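Local coordinates for iron-regulated outer membrane protein (Neisseria meningitidis, PDB 4B7O) that carries iron across the outer membrane as a TonB-dependent transporter, and probably acts as a siderophore receptor, at residues A[224-229]-A[239-244]; A[220-225]-A[245-250]; A[131-136]-A[282-287]. All blocks are in the same frame, centred on the assembly; numbering follows the deposited sequence.

Interactions 1 and 2 share one barrel hairpin: interaction 2 zips the ends of strands 212-223 and 246-259, and interaction 1, sharing Lys224 and Glu225 with it, carries the pairing on into the long loop. Interaction 3 joins the plug to the next barrel loop. All are partly buried: interaction 1 lies outermost, its centre about 24 Å from the chain's, interaction 2 about 20 Å and interaction 3 about 16 Å. Regular strand pairing and ion pairs dominate interaction 2. Interaction 1 has irregular backbone bonds and one buried tyrosine, while interaction 3 closes through two turns, a sandwiched histidine and a water. Pro242 and Tyr243 of interaction 1 pack on Thr286 and Val287 of interaction 3.

Interaction 1: A[224-229]-A[239-244]; sequences KEYEAG and KTVPYS
Where the long loop between strands 212-223 and 246-259 leaves the barrel, its two arms stay joined by a single beta bridge, Glu227 with Thr240. Val241 N gives a hydrogen bond of 2.9 Å to Tyr226 O, and Ala228 N reaches Lys239 O more weakly. Ser244 OG ties the other end: it accepts from Tyr226 N at 3.2 Å and donates to Val241 O at 2.7 Å, lying in the plane of that carbonyl, and so links both arms through one hydroxyl. The buried Tyr226 ring takes Val241 over one face, with CB 4.1 Å from the ring centroid in a CH-pi contact and Val241 CG2 3.4 Å from Tyr226 CE1. The ring's hydroxyl is held beyond the loop by Pro731 O. Glu225, extended beyond CG (chi2 180°), sends OE2 to Tyr243 N; the bond is modelled too short for its length to be trusted. Glu227 runs alongside Lys239, its OE1 4.4 Å from Lys239 NZ, a proximity of opposite charges short of a salt bridge. Such irregular pairing beyond the last regular strand residues is that of a folded outer loop on a TonB-dependent beta-barrel.

Interaction 2: A[220-225]-A[245-250]; sequences RNDEKE and ALDKRS
Arg220 meets Asp247 across two antiparallel strands: its NE donates to Asp247 OD1 at 2.8 Å, using the syn lone pair of that oxygen, in a salt bridge. The side chains cross at about a right angle and the guanidinium and carboxylate planes stand 79° apart, so the grip is not the flat, two-pronged kind. Extended from CG to NE (chi2 177°), Arg220 reaches past its own cross-strand partner Arg249 and diagonally over to Asp247. Arg249 runs beside Arg220, the two NE atoms 3.7 Å apart, and also pairs with Asp247, though its OD2 position is uncertain; the carboxylate between them probably offsets the like charges. On the same face Lys224 NZ meets Asp222 OD2 at 2.9 Å from above the carboxylate plane. Asp222 OD2 also lies near Arg220 NH2, out of the guanidinium plane and held by charge alone, joining all five residues in one salt-bridge network. The other face carries a second ion pair: Lys248 NZ reaches Glu223 OE1 at 2.9 Å, and Asn101 binds both partners, which fixes the pair against the plug.

Behind these side chains the backbones hold register. Asn221 and Lys248 form a hydrogen-bonded pair (Asn221 N to Lys248 O 2.8 Å, Lys248 N to Asn221 O 3.0 Å), and Glu223 N reaches Leu246 O at 2.8 Å. Ser250 bonds Asp140 and Asn221 packs on Thr83, which marks the Asn221, Glu223 and Lys248 face as the lumenal one. Neighbours 198-209 and 264-276 continue the pairing on either side, as in the antiparallel meander of a TonB-dependent barrel filled by its plug.

Interaction 3: A[131-136]-A[282-287]; sequences LYHQGR and REEFTV
His133 O accepts a hydrogen bond from Glu284 N at 2.8 Å. The same two residues meet again through their side chains, where His133 ND1 gives a weak bond to Glu284 OE2, bent to 127° at the hydrogen. Placing CG of Glu284 between its backbone N and carbonyl carbon (chi1 65°) brings the carboxylate back to His133 ND1, obliquely to the ring, and its other oxygen, OE1, goes to a salt bridge with Arg725. The His133 ring is sandwiched: Tyr132 CE2 covers one face, and Arg282 CG covers the opposite face in a CH-pi contact, 3.6 Å from the ring centroid. Phe285 approaches rim to rim, its CE2 3.8 Å from His133 ND1. Next to this cluster Gln134 CB touches Glu283 CB at 4.0 Å, and a water joins the pair by donating to Gln134 OE1 at 2.7 Å and accepting from Glu283 N at 2.9 Å. The buried carboxylate of Glu283 is satisfied by Arg279, Arg304 and Thr103, which would favour its charged form.

Both sides present type I turns, Leu131 to Gln134 and Arg282 to Phe285. The first lies in the plug loop between strands 118-121 and 144-150, the second in the barrel loop between strands 264-276 and 303-320, so that the contact clasps plug to barrel.

Interaction 1: A[224-229]-A[239-244]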
# COMPACT_ATOMS: atom_id res chain seq x y z
N LYS A 224 -12.01 -18.79 -6.50
CA LYS A 224 -11.29 -19.97 -6.96
C LYS A 224 -10.01 -19.59 -7.69
O LYS A 224 -9.72 -18.43 -7.88
CB LYS A 224 -12.14 -20.79 -7.96
CG LYS A 224 -13.37 -21.48 -7.37
CD LYS A 224 -13.36 -21.49 -5.86
CE LYS A 224 -14.80 -21.64 -5.35
NZ LYS A 224 -14.88 -21.51 -3.86
N GLU A 225 -9.29 -20.60 -8.16
CA GLU A 225 -8.02 -20.41 -8.78
C GLU A 225 -8.30 -19.84 -10.13
O GLU A 225 -9.25 -20.25 -10.80
CB GLU A 225 -7.27 -21.71 -8.87
CG GLU A 225 -6.66 -22.22 -7.58
CD GLU A 225 -5.93 -23.55 -7.81
OE1 GLU A 225 -6.25 -24.23 -8.83
OE2 GLU A 225 -5.03 -23.92 -7.00
N TYR A 226 -7.55 -18.81 -10.51
CA TYR A 226 -7.93 -18.05 -11.68
C TYR A 226 -7.15 -18.62 -12.83
O TYR A 226 -6.07 -19.21 -12.66
CB TYR A 226 -7.66 -16.53 -11.44
CG TYR A 226 -6.16 -16.16 -11.32
CD1 TYR A 226 -5.39 -15.98 -12.47
CD2 TYR A 226 -5.53 -16.04 -10.07
CE1 TYR A 226 -4.05 -15.66 -12.41
CE2 TYR A 226 -4.15 -15.73 -9.99
CZ TYR A 226 -3.42 -15.55 -11.19
OH TYR A 226 -2.07 -15.28 -11.21
N GLU A 227 -7.65 -18.46 -14.02
CA GLU A 227 -6.79 -18.83 -15.12
C GLU A 227 -6.27 -17.65 -15.93
O GLU A 227 -6.97 -16.67 -16.16
CB GLU A 227 -7.42 -19.89 -16.01
CG GLU A 227 -8.87 -19.72 -16.33
CD GLU A 227 -9.32 -20.76 -17.34
OE1 GLU A 227 -9.03 -20.59 -18.56
OE2 GLU A 227 -9.92 -21.77 -16.93
N ALA A 228 -5.03 -17.80 -16.34
CA ALA A 228 -4.25 -16.83 -17.03
C ALA A 228 -4.62 -16.83 -18.48
O ALA A 228 -5.51 -17.56 -18.89
CB ALA A 228 -2.78 -17.14 -16.81
N GLY A 229 -3.98 -15.96 -19.26
CA GLY A 229 -4.36 -15.75 -20.67
C GLY A 229 -3.92 -16.83 -21.66
O GLY A 229 -3.13 -17.75 -21.33
N LYS A 239 -4.94 -24.50 -17.10
CA LYS A 239 -4.95 -23.05 -17.35
C LYS A 239 -4.80 -22.28 -16.05
O LYS A 239 -4.30 -21.14 -16.04
CB LYS A 239 -6.27 -22.63 -17.96
CG LYS A 239 -6.63 -23.34 -19.25
CD LYS A 239 -8.15 -23.52 -19.40
CE LYS A 239 -8.54 -23.30 -20.85
NZ LYS A 239 -7.27 -23.21 -21.64
N THR A 240 -5.26 -22.88 -14.95
CA THR A 240 -5.34 -22.15 -13.69
C THR A 240 -3.97 -21.96 -13.04
O THR A 240 -3.07 -22.72 -13.28
CB THR A 240 -6.28 -22.82 -12.71
OG1 THR A 240 -5.73 -24.10 -12.38
CG2 THR A 240 -7.67 -23.00 -13.27
N VAL A 241 -3.83 -20.94 -12.20
CA VAL A 241 -2.60 -20.71 -11.47
C VAL A 241 -2.80 -21.40 -10.12
O VAL A 241 -3.68 -21.03 -9.32
CB VAL A 241 -2.36 -19.18 -11.32
CG1 VAL A 241 -1.15 -18.89 -10.44
CG2 VAL A 241 -2.23 -18.50 -12.68
N PRO A 242 -2.02 -22.45 -9.84
CA PRO A 242 -2.28 -23.25 -8.62
C PRO A 242 -2.16 -22.49 -7.25
O PRO A 242 -1.25 -21.66 -7.06
CB PRO A 242 -1.26 -24.37 -8.72
CG PRO A 242 -0.98 -24.45 -10.17
CD PRO A 242 -1.01 -23.05 -10.69
N TYR A 243 -3.08 -22.79 -6.32
CA TYR A 243 -3.12 -22.16 -4.97
C TYR A 243 -3.29 -20.65 -5.03
O TYR A 243 -2.67 -19.89 -4.29
CB TYR A 243 -1.90 -22.54 -4.14
CG TYR A 243 -1.67 -24.04 -4.19
CD1 TYR A 243 -2.59 -24.92 -3.61
CD2 TYR A 243 -0.57 -24.57 -4.85
CE1 TYR A 243 -2.42 -26.29 -3.68
CE2 TYR A 243 -0.40 -25.94 -4.92
CZ TYR A 243 -1.32 -26.80 -4.33
OH TYR A 243 -1.17 -28.17 -4.40
N SER A 244 -4.17 -20.22 -5.90
CA SER A 244 -4.39 -18.82 -6.09
C SER A 244 -5.76 -18.48 -5.59
O SER A 244 -6.21 -17.37 -5.82
CB SER A 244 -4.20 -18.44 -7.57
OG SER A 244 -5.18 -19.02 -8.40

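Interaction 2: A[220-225]-A[245-250]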
# COMPACT_ATOMS: atom_id res chain seq x y z
N ARG A 220 -17.85 -10.73 1.94
CA ARG A 220 -17.06 -11.89 1.67
C ARG A 220 -16.83 -12.05 0.21
O ARG A 220 -17.67 -11.73 -0.59
CB ARG A 220 -17.67 -13.12 2.29
CG ARG A 220 -17.28 -14.39 1.58
CD ARG A 220 -17.86 -15.58 2.29
NE ARG A 220 -17.12 -16.82 2.08
CZ ARG A 220 -17.69 -17.96 1.67
NH1 ARG A 220 -19.01 -17.98 1.41
NH2 ARG A 220 -16.97 -19.07 1.50
N ASN A 221 -15.63 -12.47 -0.15
CA ASN A 221 -15.34 -12.71 -1.53
C ASN A 221 -14.62 -14.03 -1.69
O ASN A 221 -13.48 -14.19 -1.23
CB ASN A 221 -14.54 -11.57 -2.15
CG ASN A 221 -14.10 -11.87 -3.58
OD1 ASN A 221 -14.74 -12.65 -4.33
ND2 ASN A 221 -12.99 -11.27 -3.97
N ASP A 222 -15.30 -15.00 -2.29
CA ASP A 222 -14.73 -16.32 -2.32
C ASP A 222 -14.13 -16.63 -3.67
O ASP A 222 -14.83 -16.80 -4.64
CB ASP A 222 -15.78 -17.34 -1.94
CG ASP A 222 -15.20 -18.73 -1.83
OD1 ASP A 222 -13.95 -18.85 -1.78
OD2 ASP A 222 -15.99 -19.71 -1.81
N GLU A 223 -12.83 -16.65 -3.79
CA GLU A 223 -12.36 -16.80 -5.18
C GLU A 223 -11.66 -18.11 -5.42
O GLU A 223 -10.81 -18.49 -4.65
CB GLU A 223 -11.45 -15.64 -5.58
CG GLU A 223 -12.08 -14.25 -5.58
CD GLU A 223 -11.03 -13.16 -5.77
OE1 GLU A 223 -9.98 -13.25 -5.08
OE2 GLU A 223 -11.25 -12.24 -6.61
N LYS A 224 -12.01 -18.79 -6.50
CA LYS A 224 -11.29 -19.97 -6.96
C LYS A 224 -10.01 -19.59 -7.69
O LYS A 224 -9.72 -18.43 -7.88
CB LYS A 224 -12.14 -20.79 -7.96
CG LYS A 224 -13.37 -21.48 -7.37
CD LYS A 224 -13.36 -21.49 -5.86
CE LYS A 224 -14.80 -21.64 -5.35
NZ LYS A 224 -14.88 -21.51 -3.86
N GLU A 225 -9.29 -20.60 -8.16
CA GLU A 225 -8.02 -20.41 -8.78
C GLU A 225 -8.30 -19.84 -10.13
O GLU A 225 -9.25 -20.25 -10.80
CB GLU A 225 -7.27 -21.71 -8.87
CG GLU A 225 -6.66 -22.22 -7.58
CD GLU A 225 -5.93 -23.55 -7.81
OE1 GLU A 225 -6.25 -24.23 -8.83
OE2 GLU A 225 -5.03 -23.92 -7.00
N ALA A 245 -6.40 -19.44 -4.91
CA ALA A 245 -7.77 -19.29 -4.34
C ALA A 245 -7.71 -18.65 -2.98
O ALA A 245 -6.87 -19.00 -2.16
CB ALA A 245 -8.47 -20.67 -4.22
N LEU A 246 -8.60 -17.70 -2.72
CA LEU A 246 -8.68 -17.15 -1.39
C LEU A 246 -10.08 -16.88 -1.00
O LEU A 246 -10.84 -16.31 -1.79
CB LEU A 246 -7.91 -15.84 -1.31
CG LEU A 246 -6.38 -16.01 -1.13
CD1 LEU A 246 -5.73 -14.63 -1.13
CD2 LEU A 246 -5.99 -16.79 0.14
N ASP A 247 -10.42 -17.29 0.21
CA ASP A 247 -11.66 -16.88 0.77
C ASP A 247 -11.43 -15.66 1.66
O ASP A 247 -10.98 -15.80 2.80
CB ASP A 247 -12.32 -17.98 1.59
CG ASP A 247 -13.72 -17.58 2.02
OD1 ASP A 247 -14.40 -16.83 1.30
OD2 ASP A 247 -14.18 -17.99 3.05
N LYS A 248 -11.76 -14.48 1.16
CA LYS A 248 -11.52 -13.19 1.84
C LYS A 248 -12.74 -12.74 2.59
O LYS A 248 -13.84 -12.68 2.05
CB LYS A 248 -11.21 -12.14 0.79
CG LYS A 248 -9.95 -12.47 0.01
CD LYS A 248 -9.92 -11.61 -1.23
CE LYS A 248 -8.61 -11.73 -1.95
NZ LYS A 248 -8.78 -11.31 -3.36
N ARG A 249 -12.56 -12.43 3.86
CA ARG A 249 -13.65 -11.88 4.64
C ARG A 249 -13.24 -10.58 5.30
O ARG A 249 -12.13 -10.46 5.82
CB ARG A 249 -14.06 -12.86 5.71
CG ARG A 249 -14.74 -14.03 5.05
CD ARG A 249 -14.85 -15.21 5.96
NE ARG A 249 -15.05 -16.40 5.16
CZ ARG A 249 -15.26 -17.58 5.71
NH1 ARG A 249 -15.31 -17.66 7.04
NH2 ARG A 249 -15.41 -18.65 4.97
N SER A 250 -14.12 -9.61 5.27
CA SER A 250 -13.84 -8.41 5.98
C SER A 250 -15.10 -7.94 6.65
O SER A 250 -16.19 -8.15 6.13
CB SER A 250 -13.28 -7.35 5.05
OG SER A 250 -14.20 -7.05 4.02

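Interaction 3: A[131-136]-A[282-287]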
# COMPACT_ATOMS: atom_id res chain seq x y z
N LEU A 131 6.93 -11.97 5.41
CA LEU A 131 8.06 -12.68 4.78
C LEU A 131 8.29 -12.13 3.40
O LEU A 131 7.35 -11.71 2.73
CB LEU A 131 7.82 -14.18 4.67
CG LEU A 131 8.85 -15.24 4.19
CD1 LEU A 131 9.79 -15.64 5.32
CD2 LEU A 131 8.15 -16.48 3.65
N TYR A 132 9.53 -12.18 2.94
CA TYR A 132 9.89 -11.37 1.78
C TYR A 132 9.34 -12.01 0.51
O TYR A 132 9.35 -11.37 -0.56
CB TYR A 132 11.42 -11.07 1.72
CG TYR A 132 12.25 -12.28 1.41
CD1 TYR A 132 12.61 -13.21 2.43
CD2 TYR A 132 12.61 -12.57 0.09
CE1 TYR A 132 13.35 -14.35 2.12
CE2 TYR A 132 13.36 -13.70 -0.22
CZ TYR A 132 13.72 -14.59 0.79
OH TYR A 132 14.41 -15.72 0.44
N HIS A 133 8.87 -13.25 0.64
CA HIS A 133 8.30 -14.02 -0.49
C HIS A 133 6.85 -13.70 -0.75
O HIS A 133 6.18 -14.38 -1.51
CB HIS A 133 8.45 -15.51 -0.23
CG HIS A 133 9.82 -16.04 -0.54
ND1 HIS A 133 10.29 -16.11 -1.79
CD2 HIS A 133 10.83 -16.53 0.28
CE1 HIS A 133 11.55 -16.60 -1.78
NE2 HIS A 133 11.88 -16.86 -0.52
N GLN A 134 6.35 -12.66 -0.11
CA GLN A 134 5.00 -12.22 -0.29
C GLN A 134 4.93 -10.72 -0.06
O GLN A 134 5.82 -10.13 0.58
CB GLN A 134 4.10 -12.94 0.68
CG GLN A 134 4.26 -12.56 2.14
CD GLN A 134 3.48 -13.54 3.01
OE1 GLN A 134 3.73 -14.75 2.95
NE2 GLN A 134 2.52 -13.06 3.75
N GLY A 135 3.88 -10.10 -0.60
CA GLY A 135 3.75 -8.65 -0.51
C GLY A 135 3.13 -8.30 0.84
O GLY A 135 2.51 -9.15 1.48
N ARG A 136 3.26 -7.05 1.25
CA ARG A 136 2.61 -6.64 2.47
C ARG A 136 1.07 -6.57 2.26
O ARG A 136 0.59 -6.35 1.15
CB ARG A 136 3.21 -5.32 2.92
CG ARG A 136 4.68 -5.48 3.35
CD ARG A 136 5.27 -4.10 3.63
NE ARG A 136 6.44 -4.08 4.50
CZ ARG A 136 7.68 -4.41 4.13
NH1 ARG A 136 7.96 -4.81 2.88
NH2 ARG A 136 8.65 -4.32 5.03
N ARG A 282 6.09 -19.80 -0.40
CA ARG A 282 6.35 -18.53 -1.06
C ARG A 282 5.18 -18.03 -1.90
O ARG A 282 5.04 -18.39 -3.07
CB ARG A 282 7.52 -18.70 -2.00
CG ARG A 282 8.74 -19.32 -1.34
CD ARG A 282 9.62 -19.82 -2.45
NE ARG A 282 10.54 -20.80 -1.97
CZ ARG A 282 10.16 -22.01 -1.53
NH1 ARG A 282 8.87 -22.35 -1.52
NH2 ARG A 282 11.07 -22.88 -1.08
N GLU A 283 4.35 -17.17 -1.32
CA GLU A 283 3.14 -16.79 -2.01
C GLU A 283 3.45 -16.12 -3.37
O GLU A 283 2.65 -16.21 -4.28
CB GLU A 283 2.26 -15.95 -1.11
CG GLU A 283 1.66 -16.69 0.09
CD GLU A 283 0.51 -15.93 0.74
OE1 GLU A 283 0.18 -14.81 0.24
OE2 GLU A 283 -0.10 -16.42 1.72
N GLU A 284 4.62 -15.51 -3.55
CA GLU A 284 4.99 -14.98 -4.90
C GLU A 284 5.13 -16.02 -6.01
O GLU A 284 5.13 -15.64 -7.19
CB GLU A 284 6.26 -14.10 -4.84
CG GLU A 284 7.57 -14.81 -4.45
CD GLU A 284 8.78 -13.87 -4.32
OE1 GLU A 284 9.00 -13.04 -5.22
OE2 GLU A 284 9.57 -13.95 -3.35
N PHE A 285 5.30 -17.31 -5.68
CA PHE A 285 5.35 -18.36 -6.74
C PHE A 285 4.23 -19.39 -6.65
O PHE A 285 3.68 -19.60 -5.57
CB PHE A 285 6.67 -19.15 -6.67
CG PHE A 285 7.93 -18.29 -6.58
CD1 PHE A 285 8.36 -17.51 -7.66
CD2 PHE A 285 8.72 -18.33 -5.41
CE1 PHE A 285 9.53 -16.75 -7.55
CE2 PHE A 285 9.89 -17.59 -5.30
CZ PHE A 285 10.31 -16.82 -6.39
N THR A 286 3.90 -20.04 -7.76
CA THR A 286 3.06 -21.27 -7.72
C THR A 286 3.96 -22.53 -7.83
O THR A 286 5.17 -22.44 -7.76
CB THR A 286 2.09 -21.48 -8.91
OG1 THR A 286 2.11 -20.37 -9.81
CG2 THR A 286 0.72 -21.77 -8.47
N VAL A 287 3.31 -23.68 -8.06
CA VAL A 287 3.97 -24.99 -8.17
C VAL A 287 4.71 -25.08 -9.52
O VAL A 287 4.12 -24.79 -10.56
CB VAL A 287 2.94 -26.15 -8.03
CG1 VAL A 287 3.63 -27.50 -7.94
CG2 VAL A 287 2.09 -25.95 -6.80
O HOH W 1 5.25 -16.12 1.26